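Local coordinates for CELL WALL surface anchor family protein (PDB 2WW8), which serves as the adhesin of the pneumococcal pilus, a multidomain surface protein that probably attaches the bacterium to host tissue through its integrin-like domain, at residues P563-T567 against N580-H584. Numbering follows the deposited sequence.
Sequences PENYT and NRYFH
This is a polar helix-to-edge-strand contact in the integrin-like (von Willebrand factor A) domain, where the last helix, 575-583, sends side chains to the start of strand 566-569, at the border of the parallel sheet. Pro563 to Asn565 form a 3-10 turn, closed by Tyr566 N to Pro563 O at 3.2 Å, and the chain then extends through Tyr566 and Thr567 (phi/psi -108/132 and -132/136), with Asn565 and Thr567 making the backbone hydrogen bonds to neighbouring strand 533-539. Facing it, Asn580 to Phe583 are helical. The nearest CA atoms, those of Asn565 and Tyr582, are 7.5 Å apart, and the side chains of Tyr582 and Arg581 span the gap.

Tyr582 does most of this. With chi1 at -79° (m) its ring lies over strand 533-539, stacked on Phe535, and its hydroxyl reaches the bend where turn becomes strand. There Tyr582 OH donates to Glu564 O at 2.6 Å and lies 2.7 Å from Thr567 OG1, whose CB points toward the helix. Tyr566 instead turns its CB away, its ring (chi1 168°, t) packing against helix 549-558 on the other side of the strand.

Arg581, on the exposed side, extends through t chi1 and chi2, then bends at chi3 (70°, p) to bring its guanidinium edge-on to Thr567; Gln578, a turn earlier in the helix, lies weakly hydrogen-bonded to both. Arg581 NH2 makes a weak 3.1 Å hydrogen bond to Thr567 OG1, and a water links the same nitrogen to the turn, 2.8 Å from Arg581 NH2 and 2.7 Å from Glu564 O.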
loop_
_atom_site.group_PDB
_atom_site.type_symbol
_atom_site.label_atom_id
_atom_site.label_comp_id
_atom_site.label_asym_id
_atom_site.label_seq_id
_atom_site.Cartn_x
_atom_site.Cartn_y
_atom_site.Cartn_z
ATOM N N PRO A 563 14.289 41.305 20.025
ATOM C CA PRO A 563 13.598 41.998 18.898
ATOM C C PRO A 563 13.549 41.185 17.598
ATOM O O PRO A 563 12.496 41.196 16.957
ATOM C CB PRO A 563 14.309 43.387 18.766
ATOM C CG PRO A 563 15.175 43.526 20.061
ATOM C CD PRO A 563 15.263 42.139 20.761
ATOM N N GLU A 564 14.577 40.403 17.277
ATOM C CA GLU A 564 14.667 39.473 16.149
ATOM C C GLU A 564 13.605 38.388 16.210
ATOM O O GLU A 564 13.377 37.672 15.209
ATOM C CB GLU A 564 16.028 38.742 16.223
ATOM C CG GLU A 564 17.149 39.758 16.119
ATOM C CD GLU A 564 17.555 40.477 17.426
ATOM O OE1 GLU A 564 16.986 40.224 18.500
ATOM O OE2 GLU A 564 18.476 41.342 17.374
ATOM N N ASN A 565 12.984 38.233 17.368
ATOM C CA ASN A 565 11.986 37.156 17.577
ATOM C C ASN A 565 10.553 37.580 17.199
ATOM O O ASN A 565 9.613 36.778 17.287
ATOM C CB ASN A 565 11.990 36.649 19.028
ATOM C CG ASN A 565 13.027 35.574 19.254
ATOM O OD1 ASN A 565 13.842 35.250 18.378
ATOM N ND2 ASN A 565 12.999 35.027 20.451
ATOM N N TYR A 566 10.405 38.813 16.706
ATOM C CA TYR A 566 9.181 39.231 16.003
ATOM C C TYR A 566 9.439 39.387 14.494
ATOM O O TYR A 566 10.395 40.052 14.101
ATOM C CB TYR A 566 8.762 40.618 16.508
ATOM C CG TYR A 566 7.673 41.281 15.653
ATOM C CD1 TYR A 566 6.422 40.659 15.501
ATOM C CD2 TYR A 566 7.905 42.493 15.007
ATOM C CE1 TYR A 566 5.421 41.247 14.770
ATOM C CE2 TYR A 566 6.880 43.123 14.242
ATOM C CZ TYR A 566 5.673 42.462 14.115
ATOM O OH TYR A 566 4.610 43.012 13.412
ATOM N N THR A 567 8.581 38.820 13.658
ATOM C CA THR A 567 8.568 39.115 12.234
ATOM C C THR A 567 7.141 39.405 11.800
ATOM O O THR A 567 6.218 38.653 12.176
ATOM C CB THR A 567 9.102 37.946 11.391
ATOM O OG1 THR A 567 10.440 37.682 11.821
ATOM C CG2 THR A 567 9.162 38.286 9.905
ATOM N N ASN A 580 8.137 28.114 10.989
ATOM C CA ASN A 580 9.201 27.145 10.788
ATOM C C ASN A 580 10.640 27.671 11.001
ATOM O O ASN A 580 11.490 26.985 11.569
ATOM C CB ASN A 580 9.030 26.500 9.404
ATOM C CG ASN A 580 9.637 25.116 9.354
ATOM O OD1 ASN A 580 9.731 24.404 10.356
ATOM N ND2 ASN A 580 10.147 24.771 8.209
ATOM N N ARG A 581 10.946 28.857 10.488
ATOM C CA ARG A 581 12.211 29.536 10.702
ATOM C C ARG A 581 12.496 29.711 12.204
ATOM O O ARG A 581 13.600 29.414 12.670
ATOM C CB ARG A 581 12.163 30.921 10.003
ATOM C CG ARG A 581 13.550 31.561 9.865
ATOM C CD ARG A 581 13.530 32.873 9.079
ATOM N NE ARG A 581 12.863 33.978 9.803
ATOM C CZ ARG A 581 13.406 34.735 10.767
ATOM N NH1 ARG A 581 14.649 34.559 11.167
ATOM N NH2 ARG A 581 12.731 35.714 11.320
ATOM N N TYR A 582 11.521 30.153 12.981
ATOM C CA TYR A 582 11.757 30.368 14.425
ATOM C C TYR A 582 11.902 28.984 15.106
ATOM O O TYR A 582 12.775 28.802 15.982
ATOM C CB TYR A 582 10.635 31.213 15.070
ATOM C CG TYR A 582 10.731 32.698 14.821
ATOM C CD1 TYR A 582 11.940 33.354 14.944
ATOM C CD2 TYR A 582 9.598 33.458 14.505
ATOM C CE1 TYR A 582 12.073 34.692 14.723
ATOM C CE2 TYR A 582 9.720 34.832 14.338
ATOM C CZ TYR A 582 10.937 35.428 14.428
ATOM O OH TYR A 582 11.077 36.771 14.252
ATOM N N PHE A 583 11.100 28.005 14.665
ATOM C CA PHE A 583 11.270 26.645 15.148
ATOM C C PHE A 583 12.751 26.191 14.995
ATOM O O PHE A 583 13.340 25.586 15.893
ATOM C CB PHE A 583 10.257 25.729 14.453
ATOM C CG PHE A 583 10.230 24.295 14.987
ATOM C CD1 PHE A 583 10.121 24.066 16.356
ATOM C CD2 PHE A 583 10.318 23.204 14.152
ATOM C CE1 PHE A 583 10.079 22.766 16.877
ATOM C CE2 PHE A 583 10.337 21.876 14.679
ATOM C CZ PHE A 583 10.184 21.670 16.041
ATOM N N HIS A 584 13.320 26.450 13.814
ATOM C CA HIS A 584 14.667 26.066 13.501
ATOM C C HIS A 584 15.694 26.920 14.271
ATOM O O HIS A 584 16.873 26.660 14.163
ATOM C CB HIS A 584 14.948 26.058 11.985
ATOM C CG HIS A 584 14.351 24.897 11.257
ATOM N ND1 HIS A 584 13.012 24.821 10.937
ATOM C CD2 HIS A 584 14.912 23.766 10.763
ATOM C CE1 HIS A 584 12.765 23.693 10.291
ATOM N NE2 HIS A 584 13.902 23.035 10.183
HETATM O O HOH W 1 14.631 37.012 12.956
#